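Local coordinates for protein cystathionine gamma-synthase (Xanthomonas oryzae pv. oryzae KACC 10331, PDB 6LD7) that probably makes cystathionine from an activated homoserine ester and cysteine, using pyridoxal 5'-phosphate, in the pathway to methionine, at residues His347-Thr352 against Ile366-Leu371; Gln285-Gly290 against Ser312-Gly317; Gly308-Phe313 against Leu370-Ile375. The protein carries 1 engineered substitution. All coordinates share one frame; numbering follows the deposited sequence.

Contact 1 of 3, residues His347-Thr352 against Ile366-Leu371; sequences HPASMT and ISDGLL
His347 reaches across to the type I beta turn Ser367-Leu370, which leads the chain into strand 370-374 of the smaller sheet, and it meets that turn with the edge of its ring. With CG anti to the backbone N (chi1 -180°), the imidazole extends past Leu370, and NE2 donates to Asp368 O at 2.7 Å. The bond is nearly straight, 173° at the hydrogen, and the acceptor lies in the ring plane, although NE2 is tilted from the plane of the carbonyl. At the other ring nitrogen, ND1 and Ser350 OG are 2.8 Å apart in a hydrogen bond, so two bonds fix the rotation of the ring. Leu371 CD2 adds an apolar contact at the ring edge, 4.0 Å from His347 CD2. Beside the imidazole, Pro348 turns its ring to the strand entrance: CB touches Ile366 CG2 at 3.8 Å, while CG meets Leu370 CD2, the two side chains crossing at about a right angle. The turn is itself braced, since Ser367 OG accepts from Gly369 N in an ST turn. Phe49 of the second subunit also meets the His347 ring, the planes inclined by about 50°, which places this contact at a subunit interface. One water bridges the two backbones, accepting from Ala349 N and donating to Leu370 O and, at 2.8 Å, to Ser367 O.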
ATOM      1  N   HIS C 347     -29.472   8.433  10.126  1.00 31.83           N
ATOM      2  CA  HIS C 347     -30.901   8.869  10.170  1.00 32.21           C
ATOM      3  C   HIS C 347     -31.539   8.594   8.811  1.00 33.07           C
ATOM      4  O   HIS C 347     -31.305   9.362   7.883  1.00 33.35           O
ATOM      5  CB  HIS C 347     -30.934  10.339  10.574  1.00 32.04           C
ATOM      6  CG  HIS C 347     -32.316  10.885  10.656  1.00 34.57           C
ATOM      7  ND1 HIS C 347     -32.794  11.854   9.753  1.00 35.39           N
ATOM      8  CD2 HIS C 347     -33.361  10.505  11.423  1.00 34.47           C
ATOM      9  CE1 HIS C 347     -34.067  12.112  10.060  1.00 35.09           C
ATOM     10  NE2 HIS C 347     -34.428  11.310  11.105  1.00 33.75           N
ATOM     11  N   PRO C 348     -32.241   7.453   8.587  1.00 30.27           N
ATOM     12  CA  PRO C 348     -32.711   7.145   7.231  1.00 31.86           C
ATOM     13  C   PRO C 348     -33.474   8.273   6.489  1.00 34.69           C
ATOM     14  O   PRO C 348     -33.234   8.539   5.313  1.00 35.62           O
ATOM     15  CB  PRO C 348     -33.519   5.889   7.492  1.00 31.34           C
ATOM     16  CG  PRO C 348     -32.716   5.169   8.617  1.00 31.61           C
ATOM     17  CD  PRO C 348     -32.434   6.344   9.543  1.00 30.86           C
ATOM     18  N   ALA C 349     -34.286   9.048   7.181  1.00 35.08           N
ATOM     19  CA  ALA C 349     -35.142  10.047   6.512  1.00 37.28           C
ATOM     20  C   ALA C 349     -34.256  11.148   5.853  1.00 39.38           C
ATOM     21  O   ALA C 349     -34.546  11.493   4.742  1.00 44.56           O
ATOM     22  CB  ALA C 349     -36.157  10.539   7.491  1.00 33.88           C
ATOM     23  N   SER C 350     -33.103  11.504   6.408  1.00 38.17           N
ATOM     24  CA  SER C 350     -32.210  12.564   5.889  1.00 37.28           C
ATOM     25  C   SER C 350     -30.955  11.963   5.255  1.00 42.40           C
ATOM     26  O   SER C 350     -30.091  12.731   4.852  1.00 41.33           O
ATOM     27  CB  SER C 350     -31.862  13.512   7.003  1.00 41.83           C
ATOM     28  OG  SER C 350     -30.967  12.949   7.964  1.00 41.07           O
ATOM     29  N   MET C 351     -30.782  10.637   5.205  1.00 40.04           N
ATOM     30  CA  MET C 351     -29.475  10.065   4.794  1.00 36.64           C
ATOM     31  C   MET C 351     -29.792   8.972   3.794  1.00 41.39           C
ATOM     32  O   MET C 351     -30.099   9.340   2.643  1.00 48.12           O
ATOM     33  CB  MET C 351     -28.624   9.601   5.977  1.00 35.57           C
ATOM     34  CG  MET C 351     -28.232  10.733   6.860  1.00 36.39           C
ATOM     35  SD  MET C 351     -27.343  10.390   8.444  1.00 34.75           S
ATOM     36  CE  MET C 351     -25.785   9.709   7.888  1.00 35.74           C
ATOM     37  N   THR C 352     -29.955   7.740   4.243  1.00 40.96           N
ATOM     38  CA  THR C 352     -30.126   6.535   3.396  1.00 40.84           C
ATOM     39  C   THR C 352     -31.381   6.647   2.554  1.00 39.95           C
ATOM     40  O   THR C 352     -31.341   6.058   1.540  1.00 41.99           O
ATOM     41  CB  THR C 352     -30.155   5.226   4.219  1.00 42.83           C
ATOM     42  OG1 THR C 352     -31.271   5.235   5.136  1.00 44.56           O
ATOM     43  CG2 THR C 352     -28.842   5.038   4.952  1.00 43.05           C
ATOM     44  N   ILE C 366     -40.795   3.993   7.360  1.00 36.43           N
ATOM     45  CA  ILE C 366     -39.633   4.789   7.824  1.00 36.84           C
ATOM     46  C   ILE C 366     -40.126   6.136   8.347  1.00 37.39           C
ATOM     47  O   ILE C 366     -40.322   7.069   7.575  1.00 40.77           O
ATOM     48  CB  ILE C 366     -38.632   5.078   6.695  1.00 39.35           C
ATOM     49  CG1 ILE C 366     -38.377   3.905   5.761  1.00 43.21           C
ATOM     50  CG2 ILE C 366     -37.347   5.681   7.254  1.00 37.84           C
ATOM     51  CD1 ILE C 366     -37.730   2.797   6.363  1.00 45.11           C
ATOM     52  N   SER C 367     -40.071   6.265   9.628  1.00 35.14           N
ATOM     53  CA  SER C 367     -40.448   7.439  10.418  1.00 36.25           C
ATOM     54  C   SER C 367     -39.288   8.474  10.439  1.00 36.71           C
ATOM     55  O   SER C 367     -38.087   8.093  10.345  1.00 34.22           O
ATOM     56  CB  SER C 367     -40.729   6.836  11.767  1.00 37.47           C
ATOM     57  OG  SER C 367     -40.711   7.791  12.718  1.00 42.38           O
ATOM     58  N   ASP C 368     -39.627   9.731  10.691  1.00 33.13           N
ATOM     59  CA  ASP C 368     -38.678  10.832  10.970  1.00 39.41           C
ATOM     60  C   ASP C 368     -37.879  10.554  12.241  1.00 36.47           C
ATOM     61  O   ASP C 368     -36.765  11.108  12.399  1.00 40.20           O
ATOM     62  CB  ASP C 368     -39.441  12.161  10.990  1.00 43.17           C
ATOM     63  CG  ASP C 368     -39.866  12.615   9.582  1.00 48.13           C
ATOM     64  OD1 ASP C 368     -39.550  11.938   8.552  1.00 47.57           O
ATOM     65  OD2 ASP C 368     -40.546  13.615   9.524  1.00 61.72           O
ATOM     66  N   GLY C 369     -38.465   9.796  13.147  1.00 32.62           N
ATOM     67  CA  GLY C 369     -37.867   9.425  14.433  1.00 33.02           C
ATOM     68  C   GLY C 369     -36.922   8.208  14.316  1.00 34.07           C
ATOM     69  O   GLY C 369     -36.291   7.884  15.375  1.00 32.05           O
ATOM     70  N   LEU C 370     -36.790   7.554  13.135  1.00 30.18           N
ATOM     71  CA  LEU C 370     -36.033   6.285  13.058  1.00 27.87           C
ATOM     72  C   LEU C 370     -34.533   6.574  12.995  1.00 29.55           C
ATOM     73  O   LEU C 370     -34.094   7.450  12.208  1.00 29.10           O
ATOM     74  CB  LEU C 370     -36.481   5.466  11.861  1.00 27.53           C
ATOM     75  CG  LEU C 370     -35.837   4.080  11.786  1.00 28.54           C
ATOM     76  CD1 LEU C 370     -36.422   3.170  12.855  1.00 32.33           C
ATOM     77  CD2 LEU C 370     -36.051   3.466  10.450  1.00 31.79           C
ATOM     78  N   LEU C 371     -33.762   5.923  13.855  1.00 29.23           N
ATOM     79  CA  LEU C 371     -32.280   5.962  13.821  1.00 27.49           C
ATOM     80  C   LEU C 371     -31.771   4.539  13.660  1.00 29.99           C
ATOM     81  O   LEU C 371     -32.383   3.617  14.233  1.00 32.72           O
ATOM     82  CB  LEU C 371     -31.743   6.619  15.098  1.00 30.34           C
ATOM     83  CG  LEU C 371     -31.980   8.131  15.203  1.00 32.30           C
ATOM     84  CD1 LEU C 371     -31.798   8.622  16.622  1.00 34.15           C
ATOM     85  CD2 LEU C 371     -31.034   8.874  14.280  1.00 32.31           C
TER
HETATM   86  O   HOH W   1     -35.337   8.313   9.791  1.00 29.34           O

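Contact 2 of 3, residues Gln285-Gly290 against Ser312-Gly317; sequences QVYFPG and SFELEG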
ATOM      1  N   GLN C 285     -40.067   1.996  19.523  1.00 35.98           N
ATOM      2  CA  GLN C 285     -39.916   0.649  18.906  1.00 34.00           C
ATOM      3  C   GLN C 285     -38.438   0.369  18.658  1.00 33.64           C
ATOM      4  O   GLN C 285     -37.620   1.333  18.293  1.00 33.34           O
ATOM      5  CB  GLN C 285     -40.689   0.672  17.587  1.00 37.76           C
ATOM      6  CG  GLN C 285     -40.790  -0.625  16.876  1.00 47.32           C
ATOM      7  CD  GLN C 285     -41.550  -1.648  17.672  1.00 51.39           C
ATOM      8  OE1 GLN C 285     -42.633  -1.366  18.140  1.00 56.11           O
ATOM      9  NE2 GLN C 285     -40.928  -2.788  17.897  1.00 55.17           N
ATOM     10  N   VAL C 286     -38.074  -0.896  18.770  1.00 31.67           N
ATOM     11  CA  VAL C 286     -36.718  -1.364  18.436  1.00 31.68           C
ATOM     12  C   VAL C 286     -36.862  -2.415  17.348  1.00 31.53           C
ATOM     13  O   VAL C 286     -37.729  -3.281  17.494  1.00 33.33           O
ATOM     14  CB  VAL C 286     -35.997  -1.940  19.642  1.00 30.40           C
ATOM     15  CG1 VAL C 286     -34.574  -2.351  19.245  1.00 29.70           C
ATOM     16  CG2 VAL C 286     -35.940  -0.933  20.741  1.00 33.58           C
ATOM     17  N   TYR C 287     -36.012  -2.333  16.338  1.00 26.90           N
ATOM     18  CA  TYR C 287     -35.993  -3.274  15.210  1.00 28.40           C
ATOM     19  C   TYR C 287     -34.686  -4.044  15.349  1.00 28.09           C
ATOM     20  O   TYR C 287     -33.628  -3.480  15.071  1.00 27.42           O
ATOM     21  CB  TYR C 287     -36.140  -2.520  13.881  1.00 28.20           C
ATOM     22  CG  TYR C 287     -37.424  -1.752  13.716  1.00 28.99           C
ATOM     23  CD1 TYR C 287     -38.610  -2.373  13.322  1.00 31.69           C
ATOM     24  CD2 TYR C 287     -37.461  -0.400  14.027  1.00 29.51           C
ATOM     25  CE1 TYR C 287     -39.812  -1.659  13.250  1.00 34.06           C
ATOM     26  CE2 TYR C 287     -38.620   0.331  13.944  1.00 30.23           C
ATOM     27  CZ  TYR C 287     -39.792  -0.291  13.533  1.00 35.35           C
ATOM     28  OH  TYR C 287     -40.872   0.529  13.411  1.00 34.23           O
ATOM     29  N   PHE C 288     -34.754  -5.233  15.894  1.00 28.08           N
ATOM     30  CA  PHE C 288     -33.557  -6.063  16.202  1.00 29.73           C
ATOM     31  C   PHE C 288     -33.984  -7.517  16.326  1.00 29.58           C
ATOM     32  O   PHE C 288     -34.794  -7.833  17.165  1.00 28.86           O
ATOM     33  CB  PHE C 288     -32.854  -5.672  17.494  1.00 28.07           C
ATOM     34  CG  PHE C 288     -31.606  -6.469  17.786  1.00 27.77           C
ATOM     35  CD1 PHE C 288     -30.549  -6.479  16.904  1.00 28.67           C
ATOM     36  CD2 PHE C 288     -31.475  -7.188  18.979  1.00 27.40           C
ATOM     37  CE1 PHE C 288     -29.382  -7.178  17.215  1.00 30.07           C
ATOM     38  CE2 PHE C 288     -30.321  -7.893  19.278  1.00 27.96           C
ATOM     39  CZ  PHE C 288     -29.280  -7.899  18.399  1.00 30.61           C
ATOM     40  N   PRO C 289     -33.414  -8.410  15.514  1.00 30.24           N
ATOM     41  CA  PRO C 289     -33.905  -9.773  15.451  1.00 30.14           C
ATOM     42  C   PRO C 289     -33.682 -10.553  16.764  1.00 32.32           C
ATOM     43  O   PRO C 289     -34.295 -11.576  16.932  1.00 32.70           O
ATOM     44  CB  PRO C 289     -33.111 -10.360  14.294  1.00 29.76           C
ATOM     45  CG  PRO C 289     -32.763  -9.138  13.418  1.00 33.68           C
ATOM     46  CD  PRO C 289     -32.431  -8.081  14.447  1.00 31.75           C
ATOM     47  N   GLY C 290     -32.773 -10.082  17.600  1.00 30.25           N
ATOM     48  CA  GLY C 290     -32.508 -10.632  18.941  1.00 30.57           C
ATOM     49  C   GLY C 290     -33.667 -10.566  19.922  1.00 29.58           C
ATOM     50  O   GLY C 290     -33.614 -11.246  20.903  1.00 27.14           O
ATOM     51  N   SER C 312     -32.221  -0.740  14.447  1.00 28.68           N
ATOM     52  CA  SER C 312     -32.897   0.566  14.359  1.00 28.99           C
ATOM     53  C   SER C 312     -33.826   0.744  15.537  1.00 28.07           C
ATOM     54  O   SER C 312     -34.310  -0.248  16.049  1.00 31.85           O
ATOM     55  CB  SER C 312     -33.658   0.671  13.037  1.00 28.52           C
ATOM     56  OG  SER C 312     -32.711   0.702  12.006  1.00 30.32           O
ATOM     57  N   PHE C 313     -34.195   1.990  15.812  1.00 29.83           N
ATOM     58  CA  PHE C 313     -35.121   2.355  16.880  1.00 30.53           C
ATOM     59  C   PHE C 313     -35.745   3.720  16.548  1.00 30.64           C
ATOM     60  O   PHE C 313     -35.116   4.590  15.885  1.00 31.99           O
ATOM     61  CB  PHE C 313     -34.385   2.255  18.238  1.00 29.92           C
ATOM     62  CG  PHE C 313     -33.444   3.387  18.543  1.00 28.54           C
ATOM     63  CD1 PHE C 313     -32.166   3.366  18.065  1.00 29.70           C
ATOM     64  CD2 PHE C 313     -33.891   4.528  19.173  1.00 30.72           C
ATOM     65  CE1 PHE C 313     -31.310   4.424  18.260  1.00 31.05           C
ATOM     66  CE2 PHE C 313     -33.028   5.591  19.400  1.00 31.68           C
ATOM     67  CZ  PHE C 313     -31.729   5.515  18.979  1.00 31.98           C
ATOM     68  N   GLU C 314     -37.009   3.861  16.908  1.00 29.55           N
ATOM     69  CA  GLU C 314     -37.803   5.110  16.770  1.00 34.19           C
ATOM     70  C   GLU C 314     -37.725   5.890  18.062  1.00 32.48           C
ATOM     71  O   GLU C 314     -38.106   5.358  19.092  1.00 34.61           O
ATOM     72  CB  GLU C 314     -39.249   4.781  16.464  1.00 37.33           C
ATOM     73  CG  GLU C 314     -39.378   4.351  15.033  1.00 46.63           C
ATOM     74  CD  GLU C 314     -40.727   3.794  14.667  1.00 51.63           C
ATOM     75  OE1 GLU C 314     -40.804   3.159  13.566  1.00 41.54           O
ATOM     76  OE2 GLU C 314     -41.687   4.030  15.488  1.00 56.01           O
ATOM     77  N   LEU C 315     -37.127   7.055  17.990  1.00 32.38           N
ATOM     78  CA  LEU C 315     -36.997   7.971  19.142  1.00 36.53           C
ATOM     79  C   LEU C 315     -38.268   8.809  19.182  1.00 39.20           C
ATOM     80  O   LEU C 315     -38.785   9.141  18.138  1.00 43.49           O
ATOM     81  CB  LEU C 315     -35.747   8.804  18.893  1.00 35.28           C
ATOM     82  CG  LEU C 315     -35.385   9.787  19.969  1.00 38.11           C
ATOM     83  CD1 LEU C 315     -34.938   9.058  21.204  1.00 37.23           C
ATOM     84  CD2 LEU C 315     -34.259  10.651  19.434  1.00 40.44           C
ATOM     85  N   GLU C 316     -38.834   8.927  20.351  1.00 44.13           N
ATOM     86  CA  GLU C 316     -39.986   9.786  20.693  1.00 48.56           C
ATOM     87  C   GLU C 316     -39.566  11.249  20.480  1.00 45.33           C
ATOM     88  O   GLU C 316     -38.430  11.645  20.883  1.00 44.09           O
ATOM     89  CB  GLU C 316     -40.390   9.490  22.154  1.00 52.08           C
ATOM     90  CG  GLU C 316     -41.640  10.232  22.578  1.00 64.33           C
ATOM     91  CD  GLU C 316     -42.835   9.909  21.686  1.00 74.06           C
ATOM     92  OE1 GLU C 316     -43.167   8.705  21.599  1.00 76.13           O
ATOM     93  OE2 GLU C 316     -43.385  10.835  21.021  1.00 75.52           O
ATOM     94  N   GLY C 317     -40.487  12.062  19.984  1.00 46.48           N
ATOM     95  CA  GLY C 317     -40.312  13.526  19.910  1.00 47.38           C
ATOM     96  C   GLY C 317     -39.903  13.855  18.508  1.00 46.57           C
ATOM     97  O   GLY C 317     -39.942  12.991  17.589  1.00 55.53           O
TER
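Tyr287 OH donates to Glu314 OE1 at 2.6 Å, the one side-chain hydrogen bond between these two antiparallel strands. The carboxylate oxygen lies in the plane of the phenol ring, at its edge, yet the hydroxyl approaches it from above the carboxylate, whose plane is turned 53° from the ring. Tyr287 CG sits beside the backbone N (chi1 -62°), which brings the CD2 edge of the ring beside Ser312, while the extended Glu314 chain brings its carboxylate to the hydroxyl. At the backbone, the strands are bonded both ways at Tyr287 and Ser312: Tyr287 N to Ser312 O at 2.7 Å, and Ser312 N to Tyr287 O at 3.1 Å. Ser312 CB lies 4.1 Å from Tyr287 CD2, and Ser312 OG bonds to Pro160 O. On the other face Val286 and Phe313 form a non-hydrogen-bonded pair, with Val286 CG2 at 4.3 Å from Phe313 CB. Strand 283-287 is one of the two outer strands of its sheet within the chain. Strand 370-374 flanks 310-315 on its second edge; Leu277 of helix 259-277 covers the face of Val286 and Phe313, and Leu370 and Arg163 touch Tyr287 on the other.

Contact 3 of 3, residues Gly308-Phe313 against Leu370-Ile375; sequences GAMMSF and LLRLSI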
ATOM      1  N   GLY C 308     -26.572 -10.597  15.148  1.00 27.36           N
ATOM      2  CA  GLY C 308     -25.855  -9.532  14.454  1.00 26.14           C
ATOM      3  C   GLY C 308     -25.825  -8.288  15.259  1.00 27.73           C
ATOM      4  O   GLY C 308     -25.981  -8.344  16.500  1.00 25.88           O
ATOM      5  N   ALA C 309     -25.453  -7.203  14.606  1.00 26.60           N
ATOM      6  CA  ALA C 309     -25.099  -5.970  15.321  1.00 28.09           C
ATOM      7  C   ALA C 309     -25.659  -4.745  14.602  1.00 28.28           C
ATOM      8  O   ALA C 309     -25.239  -3.635  14.911  1.00 28.33           O
ATOM      9  CB  ALA C 309     -23.610  -5.948  15.525  1.00 28.30           C
ATOM     10  N   MET C 310     -26.573  -4.920  13.668  1.00 28.77           N
ATOM     11  CA  MET C 310     -27.385  -3.799  13.116  1.00 28.82           C
ATOM     12  C   MET C 310     -28.716  -3.759  13.856  1.00 28.06           C
ATOM     13  O   MET C 310     -29.329  -4.787  14.074  1.00 29.49           O
ATOM     14  CB  MET C 310     -27.692  -3.989  11.630  1.00 29.06           C
ATOM     15  CG  MET C 310     -26.429  -4.119  10.742  1.00 33.65           C
ATOM     16  SD  MET C 310     -25.364  -2.640  10.822  1.00 33.76           S
ATOM     17  CE  MET C 310     -26.611  -1.482  10.198  1.00 29.73           C
ATOM     18  N   MET C 311     -29.150  -2.572  14.169  1.00 29.03           N
ATOM     19  CA  MET C 311     -30.493  -2.355  14.696  1.00 30.94           C
ATOM     20  C   MET C 311     -30.926  -0.922  14.395  1.00 29.23           C
ATOM     21  O   MET C 311     -30.095  -0.027  14.086  1.00 29.46           O
ATOM     22  CB  MET C 311     -30.527  -2.643  16.209  1.00 31.50           C
ATOM     23  CG  MET C 311     -29.953  -1.590  17.056  1.00 33.47           C
ATOM     24  SD  MET C 311     -30.049  -2.067  18.850  1.00 36.06           S
ATOM     25  CE  MET C 311     -29.027  -3.537  18.850  1.00 31.46           C
ATOM     26  N   SER C 312     -32.221  -0.740  14.447  1.00 28.68           N
ATOM     27  CA  SER C 312     -32.897   0.566  14.359  1.00 28.99           C
ATOM     28  C   SER C 312     -33.826   0.744  15.537  1.00 28.07           C
ATOM     29  O   SER C 312     -34.310  -0.248  16.049  1.00 31.85           O
ATOM     30  CB  SER C 312     -33.658   0.671  13.037  1.00 28.52           C
ATOM     31  OG  SER C 312     -32.711   0.702  12.006  1.00 30.32           O
ATOM     32  N   PHE C 313     -34.195   1.990  15.812  1.00 29.83           N
ATOM     33  CA  PHE C 313     -35.121   2.355  16.880  1.00 30.53           C
ATOM     34  C   PHE C 313     -35.745   3.720  16.548  1.00 30.64           C
ATOM     35  O   PHE C 313     -35.116   4.590  15.885  1.00 31.99           O
ATOM     36  CB  PHE C 313     -34.385   2.255  18.238  1.00 29.92           C
ATOM     37  CG  PHE C 313     -33.444   3.387  18.543  1.00 28.54           C
ATOM     38  CD1 PHE C 313     -32.166   3.366  18.065  1.00 29.70           C
ATOM     39  CD2 PHE C 313     -33.891   4.528  19.173  1.00 30.72           C
ATOM     40  CE1 PHE C 313     -31.310   4.424  18.260  1.00 31.05           C
ATOM     41  CE2 PHE C 313     -33.028   5.591  19.400  1.00 31.68           C
ATOM     42  CZ  PHE C 313     -31.729   5.515  18.979  1.00 31.98           C
ATOM     43  N   LEU C 370     -36.790   7.554  13.135  1.00 30.18           N
ATOM     44  CA  LEU C 370     -36.033   6.285  13.058  1.00 27.87           C
ATOM     45  C   LEU C 370     -34.533   6.574  12.995  1.00 29.55           C
ATOM     46  O   LEU C 370     -34.094   7.450  12.208  1.00 29.10           O
ATOM     47  CB  LEU C 370     -36.481   5.466  11.861  1.00 27.53           C
ATOM     48  CG  LEU C 370     -35.837   4.080  11.786  1.00 28.54           C
ATOM     49  CD1 LEU C 370     -36.422   3.170  12.855  1.00 32.33           C
ATOM     50  CD2 LEU C 370     -36.051   3.466  10.450  1.00 31.79           C
ATOM     51  N   LEU C 371     -33.762   5.923  13.855  1.00 29.23           N
ATOM     52  CA  LEU C 371     -32.280   5.962  13.821  1.00 27.49           C
ATOM     53  C   LEU C 371     -31.771   4.539  13.660  1.00 29.99           C
ATOM     54  O   LEU C 371     -32.383   3.617  14.233  1.00 32.72           O
ATOM     55  CB  LEU C 371     -31.743   6.619  15.098  1.00 30.34           C
ATOM     56  CG  LEU C 371     -31.980   8.131  15.203  1.00 32.30           C
ATOM     57  CD1 LEU C 371     -31.798   8.622  16.622  1.00 34.15           C
ATOM     58  CD2 LEU C 371     -31.034   8.874  14.280  1.00 32.31           C
ATOM     59  N   ARG C 372     -30.741   4.378  12.837  1.00 28.48           N
ATOM     60  CA  ARG C 372     -30.044   3.107  12.583  1.00 27.99           C
ATOM     61  C   ARG C 372     -28.656   3.137  13.204  1.00 26.95           C
ATOM     62  O   ARG C 372     -27.905   4.082  12.979  1.00 27.64           O
ATOM     63  CB  ARG C 372     -30.002   2.813  11.095  1.00 29.14           C
ATOM     64  CG  ARG C 372     -29.481   1.423  10.806  1.00 29.63           C
ATOM     65  CD  ARG C 372     -29.237   1.271   9.309  1.00 30.06           C
ATOM     66  NE  ARG C 372     -28.004   1.974   8.945  1.00 30.34           N
ATOM     67  CZ  ARG C 372     -27.614   2.149   7.691  1.00 33.12           C
ATOM     68  NH1 ARG C 372     -28.302   1.580   6.731  1.00 30.85           N
ATOM     69  NH2 ARG C 372     -26.457   2.733   7.429  1.00 33.42           N
ATOM     70  N   LEU C 373     -28.361   2.089  13.970  1.00 27.49           N
ATOM     71  CA  LEU C 373     -27.061   1.870  14.556  1.00 28.60           C
ATOM     72  C   LEU C 373     -26.362   0.744  13.848  1.00 27.94           C
ATOM     73  O   LEU C 373     -26.913  -0.344  13.770  1.00 26.21           O
ATOM     74  CB  LEU C 373     -27.210   1.497  16.036  1.00 30.06           C
ATOM     75  CG  LEU C 373     -27.924   2.496  16.889  1.00 28.72           C
ATOM     76  CD1 LEU C 373     -27.963   2.012  18.336  1.00 33.74           C
ATOM     77  CD2 LEU C 373     -27.271   3.849  16.841  1.00 27.98           C
ATOM     78  N   SER C 374     -25.083   0.993  13.570  1.00 27.47           N
ATOM     79  CA  SER C 374     -24.105  -0.059  13.220  1.00 27.79           C
ATOM     80  C   SER C 374     -23.162  -0.148  14.416  1.00 26.39           C
ATOM     81  O   SER C 374     -22.341   0.748  14.605  1.00 27.56           O
ATOM     82  CB  SER C 374     -23.368   0.224  11.950  1.00 27.51           C
ATOM     83  OG  SER C 374     -22.308  -0.722  11.759  1.00 27.17           O
ATOM     84  N   ILE C 375     -23.350  -1.147  15.252  1.00 25.96           N
ATOM     85  CA  ILE C 375     -22.670  -1.231  16.563  1.00 25.42           C
ATOM     86  C   ILE C 375     -21.302  -1.856  16.347  1.00 24.22           C
ATOM     87  O   ILE C 375     -21.172  -2.938  15.739  1.00 22.62           O
ATOM     88  CB  ILE C 375     -23.572  -1.974  17.541  1.00 29.24           C
ATOM     89  CG1 ILE C 375     -24.803  -1.084  17.793  1.00 32.24           C
ATOM     90  CG2 ILE C 375     -22.832  -2.332  18.825  1.00 28.60           C
ATOM     91  CD1 ILE C 375     -25.974  -1.843  18.224  1.00 33.78           C
TER
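Two adjacent inner strands of the smaller sheet, 310-315 and 370-374, form a regular antiparallel ladder in which Met311 pairs with Leu373 and Phe313 with Leu371. The axes of these short strand segments run 4.7 Å apart with directions 161° from one another. Both hydrogen-bonded pairs are closed in each direction, as in Leu373 N to Met311 O at 2.7 Å, and Ile375 N to Ala309 O at 3.1 Å extends the bonding beyond the strand ends. The face bearing Met311, Phe313, Leu371 and Leu373 is wholly apolar. Phe313 CG is held between its backbone N and carbonyl carbon (chi1 77°), which swings the ring over the neighbouring strand; CE1 then rests 3.9 Å from Leu371 CB and also meets Leu373 CD1. Met311 takes a similar first torsion, and its terminal CE bends back against Ile375 CD1 at 3.5 Å. Helix 259-277 lies against this layer, touching Phe313 through Leu277 and Ile375 through Ile273. The opposite face is more polar. There Met310 folds twice along its chain, so that SD lies 3.7 Å from Ser374 CB and CE lies 3.9 Å from Arg372 CD. Ser374 OG accepts from Gly339 N. The aliphatic part of Arg372 runs past Ser312 OG, with CG 3.5 Å away; because that hydroxyl is hydrogen-bonded to Pro160 O, this approach is packing only. Met310 also touches Tyr210, the residue after Lys209, the predicted pyridoxal phosphate lysine. The Arg372 NH2 group bonds to a triethylene glycol, probably from the crystallisation liquor. This division of chemistry implies that one face packs apolar side chains against helix 259-277, whereas the other presents a buried arginine, its methylenes backed by methionine, whose glycol partner may mark a pocket, consistent with nearness to the predicted cofactor lysine.

In the fold
From the N-terminal side, contact 2 comes first: the chain leaves strand 283-287, passes through helix 297-303 and returns as strand 310-315, closing that excursion as an antiparallel pair. Contact 3 begins on the same strand, sharing Ser312 and Phe313, and closes a much longer path through helix 319-327 and strands 333-334 and 344-346 to strand 370-374. Contact 1 falls within that path; it closes the shorter loop around helix 358-363 and shares Leu370 and Leu371 with contact 3. Together they tie three successive strands of one sheet to the loop following strand 344-346, with contact centres about 8 to 12 Å apart.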